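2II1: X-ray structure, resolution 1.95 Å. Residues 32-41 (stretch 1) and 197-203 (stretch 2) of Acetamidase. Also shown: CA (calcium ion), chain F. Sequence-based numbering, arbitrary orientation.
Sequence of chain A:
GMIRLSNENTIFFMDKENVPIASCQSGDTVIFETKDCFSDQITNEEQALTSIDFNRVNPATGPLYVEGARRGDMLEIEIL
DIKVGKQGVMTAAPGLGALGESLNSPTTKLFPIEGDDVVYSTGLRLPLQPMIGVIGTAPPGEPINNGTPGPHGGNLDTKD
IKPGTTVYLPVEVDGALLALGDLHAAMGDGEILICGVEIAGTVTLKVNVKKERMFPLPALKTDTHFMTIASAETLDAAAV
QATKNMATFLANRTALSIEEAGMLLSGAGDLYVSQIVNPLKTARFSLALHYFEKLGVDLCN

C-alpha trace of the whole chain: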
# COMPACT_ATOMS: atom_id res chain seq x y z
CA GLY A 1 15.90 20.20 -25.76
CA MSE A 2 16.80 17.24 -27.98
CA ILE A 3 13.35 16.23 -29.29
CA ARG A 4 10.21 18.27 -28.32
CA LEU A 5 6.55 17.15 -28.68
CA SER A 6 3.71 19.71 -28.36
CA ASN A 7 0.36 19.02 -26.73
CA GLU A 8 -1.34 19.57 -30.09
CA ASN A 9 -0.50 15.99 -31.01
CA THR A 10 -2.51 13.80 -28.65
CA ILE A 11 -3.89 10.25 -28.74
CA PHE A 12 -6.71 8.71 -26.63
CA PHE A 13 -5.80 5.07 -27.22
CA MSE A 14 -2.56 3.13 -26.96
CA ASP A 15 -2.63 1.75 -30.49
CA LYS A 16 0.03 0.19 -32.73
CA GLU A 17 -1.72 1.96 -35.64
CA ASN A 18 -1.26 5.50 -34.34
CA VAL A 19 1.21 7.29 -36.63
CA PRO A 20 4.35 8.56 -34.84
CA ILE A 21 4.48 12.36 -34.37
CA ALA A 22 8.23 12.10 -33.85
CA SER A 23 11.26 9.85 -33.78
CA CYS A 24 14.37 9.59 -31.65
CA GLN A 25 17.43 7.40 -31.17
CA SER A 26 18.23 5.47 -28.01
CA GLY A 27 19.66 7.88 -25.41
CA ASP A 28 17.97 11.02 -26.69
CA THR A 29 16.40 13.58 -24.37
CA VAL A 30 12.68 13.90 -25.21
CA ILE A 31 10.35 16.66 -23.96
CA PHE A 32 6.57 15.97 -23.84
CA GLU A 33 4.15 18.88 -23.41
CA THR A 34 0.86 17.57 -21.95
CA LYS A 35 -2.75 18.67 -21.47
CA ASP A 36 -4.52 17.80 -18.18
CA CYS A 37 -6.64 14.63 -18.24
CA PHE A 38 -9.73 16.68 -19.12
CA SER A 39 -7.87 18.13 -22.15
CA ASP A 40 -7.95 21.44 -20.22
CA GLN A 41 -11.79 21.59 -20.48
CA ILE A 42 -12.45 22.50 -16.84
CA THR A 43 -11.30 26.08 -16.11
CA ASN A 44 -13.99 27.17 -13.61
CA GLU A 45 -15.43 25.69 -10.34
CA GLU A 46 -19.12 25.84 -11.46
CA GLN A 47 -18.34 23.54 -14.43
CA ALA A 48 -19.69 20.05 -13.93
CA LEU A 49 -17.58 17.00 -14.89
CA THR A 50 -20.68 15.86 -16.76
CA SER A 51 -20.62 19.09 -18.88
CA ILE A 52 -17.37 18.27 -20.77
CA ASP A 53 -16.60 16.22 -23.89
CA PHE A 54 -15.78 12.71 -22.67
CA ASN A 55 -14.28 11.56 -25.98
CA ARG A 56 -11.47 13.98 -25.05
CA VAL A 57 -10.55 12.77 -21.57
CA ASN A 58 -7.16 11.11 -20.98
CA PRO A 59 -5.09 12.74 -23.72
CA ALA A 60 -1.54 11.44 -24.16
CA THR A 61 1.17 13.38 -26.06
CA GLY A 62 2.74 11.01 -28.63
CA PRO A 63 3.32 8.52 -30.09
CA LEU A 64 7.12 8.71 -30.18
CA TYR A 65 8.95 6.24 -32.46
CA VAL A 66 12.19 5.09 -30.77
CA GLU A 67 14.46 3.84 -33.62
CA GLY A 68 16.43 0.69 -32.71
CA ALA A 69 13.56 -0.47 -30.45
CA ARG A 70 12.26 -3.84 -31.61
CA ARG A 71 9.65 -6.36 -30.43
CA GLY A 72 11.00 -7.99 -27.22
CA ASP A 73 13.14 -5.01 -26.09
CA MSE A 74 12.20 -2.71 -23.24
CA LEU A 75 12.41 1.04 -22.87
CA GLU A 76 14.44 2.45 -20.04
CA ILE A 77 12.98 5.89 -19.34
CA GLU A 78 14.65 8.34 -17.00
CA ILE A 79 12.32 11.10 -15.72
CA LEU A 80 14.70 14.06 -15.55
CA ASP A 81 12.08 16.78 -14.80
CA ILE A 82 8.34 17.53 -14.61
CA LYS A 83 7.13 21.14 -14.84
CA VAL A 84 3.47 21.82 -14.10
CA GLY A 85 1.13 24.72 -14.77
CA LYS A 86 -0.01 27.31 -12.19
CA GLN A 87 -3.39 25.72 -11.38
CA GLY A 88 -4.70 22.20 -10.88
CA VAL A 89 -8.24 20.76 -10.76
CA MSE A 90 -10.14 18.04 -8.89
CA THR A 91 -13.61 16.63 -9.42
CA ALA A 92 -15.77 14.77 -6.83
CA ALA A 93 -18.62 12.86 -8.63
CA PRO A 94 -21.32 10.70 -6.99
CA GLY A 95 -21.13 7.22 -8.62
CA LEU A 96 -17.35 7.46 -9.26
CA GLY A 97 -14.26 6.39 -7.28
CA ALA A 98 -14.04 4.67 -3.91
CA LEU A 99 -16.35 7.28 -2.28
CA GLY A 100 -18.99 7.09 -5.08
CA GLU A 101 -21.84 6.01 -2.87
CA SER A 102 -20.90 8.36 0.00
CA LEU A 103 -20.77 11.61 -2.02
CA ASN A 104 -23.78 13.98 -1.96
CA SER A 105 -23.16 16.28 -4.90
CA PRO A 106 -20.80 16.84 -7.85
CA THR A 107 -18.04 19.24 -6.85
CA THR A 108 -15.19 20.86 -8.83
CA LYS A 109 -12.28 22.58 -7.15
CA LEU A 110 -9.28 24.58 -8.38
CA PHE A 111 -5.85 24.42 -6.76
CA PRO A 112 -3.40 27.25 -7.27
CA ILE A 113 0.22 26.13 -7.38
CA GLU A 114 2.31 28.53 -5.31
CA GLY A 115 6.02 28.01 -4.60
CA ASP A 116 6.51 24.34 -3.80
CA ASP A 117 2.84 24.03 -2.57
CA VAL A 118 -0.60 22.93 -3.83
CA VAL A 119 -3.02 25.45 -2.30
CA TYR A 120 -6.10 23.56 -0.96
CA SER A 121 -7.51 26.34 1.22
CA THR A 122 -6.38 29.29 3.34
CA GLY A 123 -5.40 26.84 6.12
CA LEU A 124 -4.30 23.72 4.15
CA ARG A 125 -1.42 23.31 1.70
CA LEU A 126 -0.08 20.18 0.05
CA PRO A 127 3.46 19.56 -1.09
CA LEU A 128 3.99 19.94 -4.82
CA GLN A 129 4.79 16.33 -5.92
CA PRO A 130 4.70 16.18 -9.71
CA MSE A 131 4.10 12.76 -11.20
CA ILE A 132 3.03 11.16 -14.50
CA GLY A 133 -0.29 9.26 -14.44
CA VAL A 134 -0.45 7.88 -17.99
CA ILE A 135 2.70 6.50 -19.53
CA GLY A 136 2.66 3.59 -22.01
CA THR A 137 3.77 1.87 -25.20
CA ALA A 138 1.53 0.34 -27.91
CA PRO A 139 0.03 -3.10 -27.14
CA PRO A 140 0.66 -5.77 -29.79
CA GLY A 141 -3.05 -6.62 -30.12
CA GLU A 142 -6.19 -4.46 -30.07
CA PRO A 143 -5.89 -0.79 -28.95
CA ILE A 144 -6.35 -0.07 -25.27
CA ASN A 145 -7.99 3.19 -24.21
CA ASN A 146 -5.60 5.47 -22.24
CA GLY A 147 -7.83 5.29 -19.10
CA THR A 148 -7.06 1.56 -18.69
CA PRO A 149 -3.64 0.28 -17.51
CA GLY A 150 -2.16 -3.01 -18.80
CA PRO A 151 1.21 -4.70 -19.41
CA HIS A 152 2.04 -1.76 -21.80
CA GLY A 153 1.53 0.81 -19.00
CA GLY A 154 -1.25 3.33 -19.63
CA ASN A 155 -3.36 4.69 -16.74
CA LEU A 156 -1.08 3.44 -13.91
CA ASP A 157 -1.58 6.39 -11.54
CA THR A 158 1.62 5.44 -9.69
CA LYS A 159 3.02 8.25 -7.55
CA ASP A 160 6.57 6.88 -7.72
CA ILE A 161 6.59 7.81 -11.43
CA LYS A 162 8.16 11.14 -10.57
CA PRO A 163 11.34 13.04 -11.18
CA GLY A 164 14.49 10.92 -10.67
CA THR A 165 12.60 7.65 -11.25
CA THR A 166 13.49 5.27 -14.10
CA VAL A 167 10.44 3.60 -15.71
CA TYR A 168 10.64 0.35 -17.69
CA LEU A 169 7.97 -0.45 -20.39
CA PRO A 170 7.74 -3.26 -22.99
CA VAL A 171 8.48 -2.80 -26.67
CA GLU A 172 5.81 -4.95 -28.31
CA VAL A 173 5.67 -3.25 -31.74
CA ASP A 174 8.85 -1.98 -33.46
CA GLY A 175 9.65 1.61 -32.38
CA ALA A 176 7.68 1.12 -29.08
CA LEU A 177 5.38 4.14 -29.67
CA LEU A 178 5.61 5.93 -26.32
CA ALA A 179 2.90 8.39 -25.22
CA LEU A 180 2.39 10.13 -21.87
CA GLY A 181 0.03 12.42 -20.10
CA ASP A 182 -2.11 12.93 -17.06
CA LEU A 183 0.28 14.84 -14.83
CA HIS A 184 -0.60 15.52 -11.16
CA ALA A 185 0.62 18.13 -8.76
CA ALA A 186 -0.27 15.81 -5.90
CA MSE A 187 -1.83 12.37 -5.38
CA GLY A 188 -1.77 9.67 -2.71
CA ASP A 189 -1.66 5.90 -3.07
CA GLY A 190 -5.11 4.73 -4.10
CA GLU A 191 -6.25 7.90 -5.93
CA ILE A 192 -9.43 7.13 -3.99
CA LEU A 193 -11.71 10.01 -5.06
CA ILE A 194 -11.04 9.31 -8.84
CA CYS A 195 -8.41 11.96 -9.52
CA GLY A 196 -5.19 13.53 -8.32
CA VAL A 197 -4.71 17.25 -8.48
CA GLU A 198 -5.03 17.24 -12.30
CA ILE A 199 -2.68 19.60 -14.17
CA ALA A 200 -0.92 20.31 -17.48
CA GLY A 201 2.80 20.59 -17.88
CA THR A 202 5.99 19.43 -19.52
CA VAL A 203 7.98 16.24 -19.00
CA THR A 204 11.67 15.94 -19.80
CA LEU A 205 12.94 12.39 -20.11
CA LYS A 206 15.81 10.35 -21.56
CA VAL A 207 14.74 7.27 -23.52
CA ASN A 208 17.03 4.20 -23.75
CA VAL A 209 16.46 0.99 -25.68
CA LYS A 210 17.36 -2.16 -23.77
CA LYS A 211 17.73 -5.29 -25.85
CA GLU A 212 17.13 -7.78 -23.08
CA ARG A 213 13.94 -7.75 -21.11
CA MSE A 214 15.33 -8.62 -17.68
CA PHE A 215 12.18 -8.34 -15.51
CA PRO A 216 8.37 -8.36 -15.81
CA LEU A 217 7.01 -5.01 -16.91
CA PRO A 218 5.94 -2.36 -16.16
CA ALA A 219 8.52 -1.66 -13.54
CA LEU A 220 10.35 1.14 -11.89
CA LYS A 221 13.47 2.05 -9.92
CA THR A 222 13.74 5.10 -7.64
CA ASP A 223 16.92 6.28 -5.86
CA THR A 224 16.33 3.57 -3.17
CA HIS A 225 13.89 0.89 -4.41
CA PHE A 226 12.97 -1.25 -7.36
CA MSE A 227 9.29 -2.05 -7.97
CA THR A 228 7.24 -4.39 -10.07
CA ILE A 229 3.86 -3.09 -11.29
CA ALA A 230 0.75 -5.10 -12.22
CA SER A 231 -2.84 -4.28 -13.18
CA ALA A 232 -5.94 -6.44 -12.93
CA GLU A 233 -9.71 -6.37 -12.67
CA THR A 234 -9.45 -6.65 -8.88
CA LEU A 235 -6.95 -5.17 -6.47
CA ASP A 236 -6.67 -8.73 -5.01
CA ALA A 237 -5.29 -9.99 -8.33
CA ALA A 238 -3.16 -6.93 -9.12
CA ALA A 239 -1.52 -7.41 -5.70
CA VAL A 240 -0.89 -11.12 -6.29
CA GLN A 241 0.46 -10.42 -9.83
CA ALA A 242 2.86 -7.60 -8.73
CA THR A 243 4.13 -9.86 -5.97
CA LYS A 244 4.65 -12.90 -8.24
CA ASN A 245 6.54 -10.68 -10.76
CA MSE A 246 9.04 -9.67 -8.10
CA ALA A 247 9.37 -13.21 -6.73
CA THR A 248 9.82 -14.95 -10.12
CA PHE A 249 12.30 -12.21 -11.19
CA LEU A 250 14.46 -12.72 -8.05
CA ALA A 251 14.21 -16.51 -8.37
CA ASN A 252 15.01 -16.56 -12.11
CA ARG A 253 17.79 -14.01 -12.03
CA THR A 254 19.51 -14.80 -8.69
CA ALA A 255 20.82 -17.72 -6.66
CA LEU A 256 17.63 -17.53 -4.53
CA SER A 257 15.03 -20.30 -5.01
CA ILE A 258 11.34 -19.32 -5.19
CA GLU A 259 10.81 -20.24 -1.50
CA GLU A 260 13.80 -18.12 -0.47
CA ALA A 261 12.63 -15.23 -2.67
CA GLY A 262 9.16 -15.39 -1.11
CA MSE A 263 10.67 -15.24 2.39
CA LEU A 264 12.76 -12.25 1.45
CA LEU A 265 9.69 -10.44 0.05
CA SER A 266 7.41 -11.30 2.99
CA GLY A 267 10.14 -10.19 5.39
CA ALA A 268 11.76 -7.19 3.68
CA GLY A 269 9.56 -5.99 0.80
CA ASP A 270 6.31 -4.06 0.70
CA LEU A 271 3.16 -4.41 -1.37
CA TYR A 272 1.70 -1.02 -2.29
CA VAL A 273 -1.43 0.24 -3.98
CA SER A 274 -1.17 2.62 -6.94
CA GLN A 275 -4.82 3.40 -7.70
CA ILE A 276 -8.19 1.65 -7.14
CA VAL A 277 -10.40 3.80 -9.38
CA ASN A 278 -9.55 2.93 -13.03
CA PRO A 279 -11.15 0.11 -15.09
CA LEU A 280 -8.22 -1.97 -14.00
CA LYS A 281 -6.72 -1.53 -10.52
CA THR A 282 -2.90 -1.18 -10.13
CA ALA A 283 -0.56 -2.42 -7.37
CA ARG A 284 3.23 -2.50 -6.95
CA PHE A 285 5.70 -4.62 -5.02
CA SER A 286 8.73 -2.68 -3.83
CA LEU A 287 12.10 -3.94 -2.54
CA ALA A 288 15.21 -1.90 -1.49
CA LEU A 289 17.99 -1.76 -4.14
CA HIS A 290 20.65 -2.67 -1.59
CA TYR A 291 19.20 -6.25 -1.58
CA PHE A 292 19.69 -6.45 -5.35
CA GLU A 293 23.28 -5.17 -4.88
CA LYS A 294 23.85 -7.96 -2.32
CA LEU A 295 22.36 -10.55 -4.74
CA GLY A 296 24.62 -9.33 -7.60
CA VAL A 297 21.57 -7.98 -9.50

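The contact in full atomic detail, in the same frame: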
# COMPACT_ATOMS: atom_id res chain seq x y z
N PHE A 32 7.98 16.19 -23.51
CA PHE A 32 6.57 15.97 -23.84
C PHE A 32 5.81 17.09 -23.17
O PHE A 32 5.84 17.20 -21.95
CB PHE A 32 6.04 14.63 -23.25
CG PHE A 32 6.50 13.40 -23.96
CD1 PHE A 32 7.78 12.93 -23.80
CD2 PHE A 32 5.62 12.66 -24.74
CE1 PHE A 32 8.20 11.78 -24.46
CE2 PHE A 32 6.02 11.50 -25.37
CZ PHE A 32 7.32 11.06 -25.24
N GLU A 33 5.14 17.94 -23.95
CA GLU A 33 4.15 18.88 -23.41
C GLU A 33 2.79 18.18 -23.34
O GLU A 33 2.38 17.55 -24.30
CB GLU A 33 4.05 20.14 -24.28
N THR A 34 2.10 18.32 -22.21
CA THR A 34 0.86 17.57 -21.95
C THR A 34 -0.35 18.47 -21.65
O THR A 34 -0.21 19.56 -21.11
CB THR A 34 1.04 16.59 -20.73
OG1 THR A 34 0.97 17.34 -19.52
CG2 THR A 34 2.39 15.82 -20.80
N LYS A 35 -1.55 18.02 -22.00
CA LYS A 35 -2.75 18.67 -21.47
C LYS A 35 -3.19 17.88 -20.23
O LYS A 35 -2.74 16.74 -20.03
CB LYS A 35 -3.85 18.70 -22.51
CG LYS A 35 -3.42 19.19 -23.87
CD LYS A 35 -4.64 19.41 -24.72
CE LYS A 35 -4.35 20.15 -26.01
NZ LYS A 35 -5.37 19.75 -27.00
N ASP A 36 -4.03 18.49 -19.39
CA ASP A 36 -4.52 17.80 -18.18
C ASP A 36 -5.46 16.70 -18.64
O ASP A 36 -5.77 16.66 -19.84
CB ASP A 36 -5.16 18.75 -17.14
CG ASP A 36 -6.54 19.29 -17.54
OD1 ASP A 36 -7.23 18.73 -18.41
OD2 ASP A 36 -6.97 20.31 -16.95
N CYS A 37 -5.88 15.79 -17.75
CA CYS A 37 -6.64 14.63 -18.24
C CYS A 37 -8.07 14.94 -18.65
O CYS A 37 -8.78 14.06 -19.12
CB CYS A 37 -6.54 13.37 -17.34
SG CYS A 37 -7.34 13.41 -15.79
N PHE A 38 -8.48 16.20 -18.50
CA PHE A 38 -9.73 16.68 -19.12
C PHE A 38 -9.50 17.38 -20.46
O PHE A 38 -10.45 17.97 -20.99
CB PHE A 38 -10.46 17.64 -18.18
CG PHE A 38 -10.60 17.12 -16.81
CD1 PHE A 38 -11.45 16.04 -16.55
CD2 PHE A 38 -9.83 17.66 -15.77
CE1 PHE A 38 -11.57 15.52 -15.27
CE2 PHE A 38 -9.94 17.15 -14.47
CZ PHE A 38 -10.82 16.08 -14.21
N SER A 39 -8.27 17.31 -20.99
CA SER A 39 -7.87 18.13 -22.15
C SER A 39 -8.12 19.62 -21.88
O SER A 39 -8.52 20.37 -22.77
CB SER A 39 -8.60 17.70 -23.44
OG SER A 39 -7.95 16.64 -24.12
N ASP A 40 -7.89 20.03 -20.64
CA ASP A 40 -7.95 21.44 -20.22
C ASP A 40 -9.39 22.06 -20.33
O ASP A 40 -9.57 23.30 -20.41
CB ASP A 40 -6.88 22.26 -20.99
CG ASP A 40 -5.45 21.68 -20.85
OD1 ASP A 40 -5.11 21.07 -19.81
OD2 ASP A 40 -4.65 21.85 -21.79
N GLN A 41 -10.40 21.18 -20.29
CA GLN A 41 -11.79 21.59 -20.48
C GLN A 41 -12.41 22.27 -19.26
O GLN A 41 -13.32 23.09 -19.41
CB GLN A 41 -12.65 20.39 -20.85
CG GLN A 41 -12.35 19.88 -22.25
CD GLN A 41 -13.25 18.75 -22.64
OE1 GLN A 41 -14.40 18.98 -23.00
NE2 GLN A 41 -12.76 17.52 -22.54
N VAL A 197 -4.55 15.86 -8.13
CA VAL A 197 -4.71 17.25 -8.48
C VAL A 197 -4.30 17.28 -9.96
O VAL A 197 -3.13 17.18 -10.26
CB VAL A 197 -3.82 18.19 -7.64
CG1 VAL A 197 -4.02 19.64 -8.07
CG2 VAL A 197 -4.14 18.00 -6.15
N GLU A 198 -5.27 17.37 -10.85
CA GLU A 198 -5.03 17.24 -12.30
C GLU A 198 -4.47 18.54 -12.87
O GLU A 198 -5.02 19.62 -12.62
CB GLU A 198 -6.33 16.93 -13.03
CG GLU A 198 -7.08 15.73 -12.47
CD GLU A 198 -6.35 14.43 -12.70
OE1 GLU A 198 -5.51 14.33 -13.64
OE2 GLU A 198 -6.58 13.48 -11.95
N ILE A 199 -3.39 18.43 -13.66
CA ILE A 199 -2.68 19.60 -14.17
C ILE A 199 -1.89 19.34 -15.47
O ILE A 199 -1.44 18.24 -15.70
CB ILE A 199 -1.72 20.14 -13.07
CG1 ILE A 199 -1.39 21.62 -13.29
CG2 ILE A 199 -0.46 19.26 -12.92
CD1 ILE A 199 -0.78 22.27 -12.10
N ALA A 200 -1.75 20.37 -16.29
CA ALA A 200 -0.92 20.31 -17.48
C ALA A 200 0.52 20.68 -17.14
O ALA A 200 0.83 21.27 -16.10
CB ALA A 200 -1.42 21.27 -18.54
N GLY A 201 1.40 20.34 -18.06
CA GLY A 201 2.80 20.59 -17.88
C GLY A 201 3.68 20.01 -18.95
O GLY A 201 3.24 19.73 -20.07
N THR A 202 4.96 19.86 -18.59
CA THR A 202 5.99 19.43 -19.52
C THR A 202 6.90 18.39 -18.85
O THR A 202 7.37 18.58 -17.73
CB THR A 202 6.85 20.63 -19.95
OG1 THR A 202 6.02 21.64 -20.52
CG2 THR A 202 7.91 20.20 -20.94
N VAL A 203 7.13 17.28 -19.54
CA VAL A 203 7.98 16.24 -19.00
C VAL A 203 9.23 16.23 -19.84
O VAL A 203 9.15 16.33 -21.07
CB VAL A 203 7.29 14.85 -19.01
CG1 VAL A 203 8.28 13.76 -18.68
CG2 VAL A 203 6.18 14.82 -18.01
CA CA F . -5.26 12.31 -13.53
O HOH W 1 -0.88 16.68 -17.96
O HOH W 2 -5.64 21.81 -14.56
O HOH W 3 -3.93 15.76 -15.58
O HOH W 4 -5.97 10.59 -12.89

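Two antiparallel strands, 32-34 and 201-203, are joined through their backbones, with axes approaching to 4.7 Å. Phe32 and Val203 form a hydrogen-bonded pair in which each amide reaches the other's carbonyl: Phe32 N to Val203 O is 2.7 Å, and Val203 N to Phe32 O is also 2.7 Å. The next bond runs from Thr34 N to Gly201 O (2.8 Å). Between them, Glu33 and Thr202 are a non-hydrogen-bonded pair; here the chains draw together, CA to CA 4.3 Å, and Thr202 CA lies 3.3 Å from Phe32 O in a CA-H...O contact.

Beyond the strands, water takes over. Water 1 accepts from Thr34 OG1 (2.5 Å) and donates to Lys35 O and Ile199 O (both 2.8 Å), while water 3 accepts from Cys37 N and, weakly, from Ile199 N. Glu198 turns its carboxylate to the calcium ion, OE1 at 2.0 Å and OE2 at 2.4 Å from CA.

The loop holds its own shape: Asp36 N donates to Asp40 OD1 (2.8 Å) and Asp40 N to Asp36 OD1 (2.7 Å).

Packing completes the contact. Phe32 CB meets Val203 CB at 4.4 Å on one sheet face, Ala200 CB sits 3.3 Å from Thr34 O, and the Phe38 ring, through CE2, approaches Glu198 CG obliquely at 3.8 Å.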